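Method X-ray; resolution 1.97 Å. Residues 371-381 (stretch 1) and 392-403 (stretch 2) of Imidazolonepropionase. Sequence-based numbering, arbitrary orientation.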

HETATM    1  N   MSE A 371      -7.575  11.778 -15.677  1.00 30.58           N
HETATM    2  CA  MSE A 371      -7.408  10.816 -14.588  1.00 30.71           C
HETATM    3  C   MSE A 371      -8.532  10.956 -13.565  1.00 28.25           C
HETATM    4  O   MSE A 371      -9.237  11.964 -13.552  1.00 28.31           O
HETATM    5  CB  MSE A 371      -6.043  11.002 -13.921  1.00 31.80           C
HETATM    6  CG  MSE A 371      -4.896  10.632 -14.844  1.00 35.73           C
HETATM    7 SE   MSE A 371      -3.180  10.608 -13.941  1.00 39.97          SE
HETATM    8  CE  MSE A 371      -3.182   8.792 -13.346  1.00 39.91           C
ATOM      9  N   LEU A 372      -8.695   9.951 -12.707  1.00 27.24           N
ATOM     10  CA  LEU A 372      -9.756   9.975 -11.705  1.00 26.19           C
ATOM     11  C   LEU A 372      -9.636  11.169 -10.771  1.00 26.23           C
ATOM     12  O   LEU A 372      -8.526  11.597 -10.427  1.00 25.57           O
ATOM     13  CB  LEU A 372      -9.760   8.665 -10.912  1.00 25.67           C
ATOM     14  CG  LEU A 372     -10.118   7.429 -11.749  1.00 27.15           C
ATOM     15  CD1 LEU A 372      -9.782   6.158 -10.977  1.00 25.53           C
ATOM     16  CD2 LEU A 372     -11.603   7.467 -12.126  1.00 27.08           C
ATOM     17  N   ALA A 373     -10.784  11.698 -10.355  1.00 24.62           N
ATOM     18  CA  ALA A 373     -10.816  12.862  -9.483  1.00 24.35           C
ATOM     19  C   ALA A 373     -10.653  12.516  -8.004  1.00 23.94           C
ATOM     20  O   ALA A 373     -11.592  12.667  -7.215  1.00 23.68           O
ATOM     21  CB  ALA A 373     -12.114  13.643  -9.699  1.00 26.53           C
ATOM     22  N   ASP A 374      -9.459  12.051  -7.651  1.00 24.63           N
ATOM     23  CA  ASP A 374      -9.127  11.704  -6.272  1.00 24.41           C
ATOM     24  C   ASP A 374      -8.097  12.739  -5.845  1.00 23.64           C
ATOM     25  O   ASP A 374      -6.913  12.615  -6.168  1.00 25.96           O
ATOM     26  CB  ASP A 374      -8.520  10.297  -6.202  1.00 24.16           C
ATOM     27  CG  ASP A 374      -9.555   9.203  -6.366  1.00 26.35           C
ATOM     28  OD1 ASP A 374     -10.701   9.517  -6.757  1.00 26.05           O
ATOM     29  OD2 ASP A 374      -9.217   8.025  -6.106  1.00 25.86           O
ATOM     30  N   PHE A 375      -8.544  13.771  -5.141  1.00 23.35           N
ATOM     31  CA  PHE A 375      -7.621  14.809  -4.714  1.00 22.80           C
ATOM     32  C   PHE A 375      -7.951  15.346  -3.334  1.00 23.38           C
ATOM     33  O   PHE A 375      -9.034  15.083  -2.788  1.00 22.68           O
ATOM     34  CB  PHE A 375      -7.580  15.941  -5.751  1.00 23.09           C
ATOM     35  CG  PHE A 375      -8.911  16.576  -6.025  1.00 24.24           C
ATOM     36  CD1 PHE A 375      -9.391  17.610  -5.229  1.00 23.97           C
ATOM     37  CD2 PHE A 375      -9.683  16.145  -7.098  1.00 23.42           C
ATOM     38  CE1 PHE A 375     -10.616  18.220  -5.507  1.00 24.15           C
ATOM     39  CE2 PHE A 375     -10.908  16.742  -7.388  1.00 24.02           C
ATOM     40  CZ  PHE A 375     -11.378  17.780  -6.589  1.00 25.08           C
ATOM     41  N   LEU A 376      -7.017  16.111  -2.777  1.00 22.00           N
ATOM     42  CA  LEU A 376      -7.174  16.646  -1.437  1.00 21.67           C
ATOM     43  C   LEU A 376      -6.869  18.134  -1.348  1.00 21.86           C
ATOM     44  O   LEU A 376      -5.921  18.615  -1.967  1.00 21.85           O
ATOM     45  CB  LEU A 376      -6.217  15.918  -0.490  1.00 22.10           C
ATOM     46  CG  LEU A 376      -6.116  14.397  -0.613  1.00 21.15           C
ATOM     47  CD1 LEU A 376      -4.926  13.896   0.188  1.00 20.51           C
ATOM     48  CD2 LEU A 376      -7.424  13.759  -0.123  1.00 20.16           C
ATOM     49  N   VAL A 377      -7.659  18.851  -0.557  1.00 22.91           N
ATOM     50  CA  VAL A 377      -7.435  20.274  -0.340  1.00 24.82           C
ATOM     51  C   VAL A 377      -6.962  20.380   1.104  1.00 23.18           C
ATOM     52  O   VAL A 377      -7.688  20.010   2.031  1.00 24.40           O
ATOM     53  CB  VAL A 377      -8.718  21.097  -0.502  1.00 25.02           C
ATOM     54  CG1 VAL A 377      -8.438  22.559  -0.151  1.00 25.50           C
ATOM     55  CG2 VAL A 377      -9.227  20.993  -1.932  1.00 24.75           C
ATOM     56  N   TRP A 378      -5.741  20.874   1.293  1.00 24.11           N
ATOM     57  CA  TRP A 378      -5.165  20.983   2.629  1.00 23.43           C
ATOM     58  C   TRP A 378      -5.191  22.383   3.206  1.00 25.22           C
ATOM     59  O   TRP A 378      -5.388  23.359   2.484  1.00 26.18           O
ATOM     60  CB  TRP A 378      -3.714  20.528   2.612  1.00 22.19           C
ATOM     61  CG  TRP A 378      -3.497  19.155   2.077  1.00 21.23           C
ATOM     62  CD1 TRP A 378      -3.308  18.796   0.770  1.00 21.14           C
ATOM     63  CD2 TRP A 378      -3.384  17.955   2.844  1.00 20.90           C
ATOM     64  NE1 TRP A 378      -3.078  17.444   0.678  1.00 19.87           N
ATOM     65  CE2 TRP A 378      -3.120  16.902   1.938  1.00 21.28           C
ATOM     66  CE3 TRP A 378      -3.485  17.666   4.214  1.00 21.18           C
ATOM     67  CZ2 TRP A 378      -2.936  15.578   2.362  1.00 18.78           C
ATOM     68  CZ3 TRP A 378      -3.303  16.347   4.638  1.00 20.61           C
ATOM     69  CH2 TRP A 378      -3.033  15.321   3.709  1.00 20.75           C
ATOM     70  N   ASN A 379      -4.980  22.486   4.513  1.00 25.90           N
ATOM     71  CA  ASN A 379      -4.939  23.790   5.143  1.00 26.42           C
ATOM     72  C   ASN A 379      -3.482  24.178   5.398  1.00 27.49           C
ATOM     73  O   ASN A 379      -3.210  25.240   5.954  1.00 28.26           O
ATOM     74  CB  ASN A 379      -5.757  23.813   6.443  1.00 28.53           C
ATOM     75  CG  ASN A 379      -5.213  22.875   7.500  1.00 28.24           C
ATOM     76  OD1 ASN A 379      -4.227  22.167   7.286  1.00 30.97           O
ATOM     77  ND2 ASN A 379      -5.861  22.866   8.657  1.00 30.23           N
ATOM     78  N   CYS A 380      -2.547  23.321   4.989  1.00 27.04           N
ATOM     79  CA  CYS A 380      -1.137  23.650   5.164  1.00 28.76           C
ATOM     80  C   CYS A 380      -0.610  24.283   3.875  1.00 29.95           C
ATOM     81  O   CYS A 380      -1.131  24.041   2.785  1.00 30.44           O
ATOM     82  CB  CYS A 380      -0.314  22.419   5.571  1.00 29.84           C
ATOM     83  SG  CYS A 380      -0.504  20.952   4.554  1.00 32.36           S
ATOM     84  N   GLY A 381       0.424  25.101   4.009  1.00 30.11           N
ATOM     85  CA  GLY A 381       0.952  25.813   2.860  1.00 30.88           C
ATOM     86  C   GLY A 381       1.774  25.125   1.791  1.00 30.96           C
ATOM     87  O   GLY A 381       1.633  25.439   0.610  1.00 32.39           O
ATOM     88  N   VAL A 392      -1.753  15.346  12.802  1.00 21.10           N
ATOM     89  CA  VAL A 392      -2.762  16.403  12.839  1.00 21.99           C
ATOM     90  C   VAL A 392      -3.697  16.373  11.629  1.00 23.07           C
ATOM     91  O   VAL A 392      -3.243  16.266  10.486  1.00 23.96           O
ATOM     92  CB  VAL A 392      -2.086  17.799  12.882  1.00 20.81           C
ATOM     93  CG1 VAL A 392      -3.132  18.897  12.903  1.00 20.28           C
ATOM     94  CG2 VAL A 392      -1.183  17.899  14.099  1.00 20.06           C
ATOM     95  N   ASP A 393      -5.002  16.470  11.879  1.00 22.22           N
ATOM     96  CA  ASP A 393      -5.979  16.480  10.794  1.00 23.18           C
ATOM     97  C   ASP A 393      -5.821  17.817  10.075  1.00 22.99           C
ATOM     98  O   ASP A 393      -5.958  18.877  10.683  1.00 21.79           O
ATOM     99  CB  ASP A 393      -7.408  16.355  11.336  1.00 23.40           C
ATOM    100  CG  ASP A 393      -7.726  14.959  11.856  1.00 27.71           C
ATOM    101  OD1 ASP A 393      -6.890  14.045  11.699  1.00 26.18           O
ATOM    102  OD2 ASP A 393      -8.828  14.784  12.423  1.00 26.45           O
ATOM    103  N   GLN A 394      -5.537  17.767   8.779  1.00 23.39           N
ATOM    104  CA  GLN A 394      -5.314  18.984   8.006  1.00 22.56           C
ATOM    105  C   GLN A 394      -6.114  19.060   6.708  1.00 23.40           C
ATOM    106  O   GLN A 394      -5.897  19.959   5.889  1.00 21.45           O
ATOM    107  CB  GLN A 394      -3.825  19.116   7.690  1.00 21.84           C
ATOM    108  CG  GLN A 394      -2.943  19.201   8.922  1.00 21.73           C
ATOM    109  CD  GLN A 394      -1.478  19.005   8.592  1.00 24.68           C
ATOM    110  OE1 GLN A 394      -1.033  17.884   8.321  1.00 26.01           O
ATOM    111  NE2 GLN A 394      -0.719  20.100   8.599  1.00 26.22           N
ATOM    112  N   LEU A 395      -7.037  18.125   6.518  1.00 23.15           N
ATOM    113  CA  LEU A 395      -7.846  18.121   5.307  1.00 24.49           C
ATOM    114  C   LEU A 395      -8.996  19.113   5.375  1.00 25.15           C
ATOM    115  O   LEU A 395      -9.709  19.184   6.372  1.00 24.08           O
ATOM    116  CB  LEU A 395      -8.411  16.728   5.038  1.00 22.65           C
ATOM    117  CG  LEU A 395      -7.407  15.647   4.641  1.00 23.59           C
ATOM    118  CD1 LEU A 395      -8.131  14.310   4.534  1.00 20.80           C
ATOM    119  CD2 LEU A 395      -6.744  16.020   3.331  1.00 21.69           C
ATOM    120  N   VAL A 396      -9.158  19.888   4.313  1.00 27.09           N
ATOM    121  CA  VAL A 396     -10.245  20.853   4.228  1.00 27.56           C
ATOM    122  C   VAL A 396     -11.290  20.211   3.321  1.00 28.78           C
ATOM    123  O   VAL A 396     -12.495  20.445   3.457  1.00 29.05           O
ATOM    124  CB  VAL A 396      -9.768  22.183   3.602  1.00 28.79           C
ATOM    125  CG1 VAL A 396     -10.956  22.993   3.123  1.00 29.25           C
ATOM    126  CG2 VAL A 396      -8.969  22.983   4.627  1.00 28.71           C
ATOM    127  N   SER A 397     -10.808  19.378   2.406  1.00 27.66           N
ATOM    128  CA  SER A 397     -11.679  18.689   1.465  1.00 27.02           C
ATOM    129  C   SER A 397     -10.996  17.409   0.997  1.00 26.62           C
ATOM    130  O   SER A 397      -9.797  17.406   0.705  1.00 26.67           O
ATOM    131  CB  SER A 397     -11.983  19.603   0.269  1.00 29.23           C
ATOM    132  OG  SER A 397     -12.831  18.970  -0.674  1.00 34.06           O
ATOM    133  N   ARG A 398     -11.754  16.319   0.943  1.00 25.35           N
ATOM    134  CA  ARG A 398     -11.222  15.031   0.507  1.00 24.33           C
ATOM    135  C   ARG A 398     -12.159  14.509  -0.568  1.00 24.76           C
ATOM    136  O   ARG A 398     -13.264  14.053  -0.276  1.00 24.74           O
ATOM    137  CB  ARG A 398     -11.150  14.043   1.683  1.00 23.66           C
ATOM    138  CG  ARG A 398     -10.662  12.643   1.299  1.00 21.37           C
ATOM    139  CD  ARG A 398     -10.514  11.757   2.546  1.00 22.52           C
ATOM    140  NE  ARG A 398     -10.152  10.389   2.192  1.00 22.45           N
ATOM    141  CZ  ARG A 398     -11.010   9.484   1.738  1.00 23.72           C
ATOM    142  NH1 ARG A 398     -12.298   9.788   1.590  1.00 22.94           N
ATOM    143  NH2 ARG A 398     -10.580   8.275   1.415  1.00 22.92           N
ATOM    144  N   VAL A 399     -11.708  14.581  -1.815  1.00 25.09           N
ATOM    145  CA  VAL A 399     -12.510  14.167  -2.952  1.00 24.15           C
ATOM    146  C   VAL A 399     -12.093  12.831  -3.545  1.00 24.74           C
ATOM    147  O   VAL A 399     -10.920  12.616  -3.861  1.00 22.91           O
ATOM    148  CB  VAL A 399     -12.460  15.242  -4.057  1.00 23.89           C
ATOM    149  CG1 VAL A 399     -13.231  14.773  -5.285  1.00 25.28           C
ATOM    150  CG2 VAL A 399     -13.044  16.537  -3.534  1.00 25.02           C
ATOM    151  N   VAL A 400     -13.070  11.937  -3.693  1.00 23.80           N
ATOM    152  CA  VAL A 400     -12.835  10.620  -4.264  1.00 25.37           C
ATOM    153  C   VAL A 400     -13.862  10.416  -5.377  1.00 27.79           C
ATOM    154  O   VAL A 400     -15.068  10.545  -5.153  1.00 28.46           O
ATOM    155  CB  VAL A 400     -12.976   9.516  -3.189  1.00 25.95           C
ATOM    156  CG1 VAL A 400     -12.825   8.148  -3.815  1.00 26.47           C
ATOM    157  CG2 VAL A 400     -11.920   9.727  -2.099  1.00 26.53           C
ATOM    158  N   ASN A 401     -13.373  10.112  -6.572  1.00 28.80           N
ATOM    159  CA  ASN A 401     -14.213   9.913  -7.745  1.00 31.09           C
ATOM    160  C   ASN A 401     -15.078  11.142  -8.007  1.00 32.15           C
ATOM    161  O   ASN A 401     -16.227  11.034  -8.438  1.00 32.74           O
ATOM    162  CB  ASN A 401     -15.102   8.680  -7.583  1.00 31.65           C
ATOM    163  CG  ASN A 401     -15.540   8.105  -8.921  1.00 33.31           C
ATOM    164  OD1 ASN A 401     -16.726   8.090  -9.256  1.00 34.42           O
ATOM    165  ND2 ASN A 401     -14.572   7.641  -9.700  1.00 30.05           N
ATOM    166  N   GLY A 402     -14.517  12.312  -7.723  1.00 32.70           N
ATOM    167  CA  GLY A 402     -15.233  13.555  -7.946  1.00 33.32           C
ATOM    168  C   GLY A 402     -16.232  13.969  -6.886  1.00 33.95           C
ATOM    169  O   GLY A 402     -16.898  14.990  -7.040  1.00 34.33           O
ATOM    170  N   GLU A 403     -16.362  13.202  -5.806  1.00 34.40           N
ATOM    171  CA  GLU A 403     -17.321  13.568  -4.769  1.00 34.85           C
ATOM    172  C   GLU A 403     -16.691  13.851  -3.414  1.00 33.64           C
ATOM    173  O   GLU A 403     -15.782  13.144  -2.980  1.00 32.73           O
ATOM    174  CB  GLU A 403     -18.383  12.476  -4.614  1.00 38.26           C
ATOM    175  CG  GLU A 403     -19.192  12.239  -5.870  1.00 44.38           C
ATOM    176  CD  GLU A 403     -20.635  11.920  -5.573  1.00 48.25           C
ATOM    177  OE1 GLU A 403     -21.329  12.790  -5.010  1.00 51.26           O
ATOM    178  OE2 GLU A 403     -21.075  10.800  -5.902  1.00 51.16           O
TER
HETATM  179  O   HOH W   1      -1.880  22.876   9.156  1.00 31.63           O
HETATM  180  O   HOH W   2      -5.468  21.603  11.110  1.00 33.15           O

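The two stretches pair as antiparallel strands, 375-378 against a strand that ends at Val-400. Their axes come within 4.8 Å and run at 175° to each other. Together they bury 821 Å² of surface. Gln-394, Val-399 and Val-377 cover the most.

Val-399 sits opposite Phe-375 in a hydrogen-bonded pair. Phe-375 N donates to Val-399 O at 2.9 Å, and Val-399 N donates to Phe-375 O, also at 2.9 Å. Both side chains lie on the same face of the sheet. The p rotamer of Phe-375 lays its ring beside Val-399. Val-399 CB stands 3.8 Å from the centroid of the Phe-375 ring, nearly along the ring normal, so its C-H bond can meet the pi cloud. Val-399 CG2 also reaches Phe-375 CE1 at 3.6 Å. On the other face, Leu-376 CD2 packs on the aliphatic part of Arg-398, at 3.7 Å from its CG.

Val-377 marks a change of register. Its N donates to Ser-397 O at 2.9 Å, with an almost straight geometry. Its O accepts twice: from Val-396 N at 2.7 Å and from Ser-397 N at 3.2 Å. One carbonyl serving two successive amides is the signature of a beta bulge. Beyond it the register shifts by one, and Trp-378 pairs with Leu-395. The Val-377 side chain packs against both residues of the bulge: its CB is 3.7 Å from Ser-397 CB, and its CG1 is 4.0 Å from Val-396 CB. Leu-395 CD2 lies over one face of the Trp-378 indole, 3.6 Å from the centroid of the six-membered ring.

Gln-394 closes this end. Its O accepts from Asn-379 N at 3.0 Å and also receives a CA-H...O contact from Trp-378 CA at 3.5 Å. Its CB touches Trp-378 CE3 at 3.8 Å. A water bridges the two side-chain amides: it donates to Asn-379 OD1 and accepts from Gln-394 NE2, each at 3.1 Å. A second water links Asn-379 ND2 to Asp-393 O, 2.8 Å from each.

At the far end, a type I' turn runs from Val-400 to Glu-403, and stretch 1 binds its two central amides. Asn-401 N donates to Asp-374 OD1 at 2.7 Å, a short bond to a carboxylate. Gly-402 N donates to Ala-373 O at 3.0 Å. The backbone angles of Gly-402 suit glycine, since a CB there would jam against the preceding carbonyl oxygen.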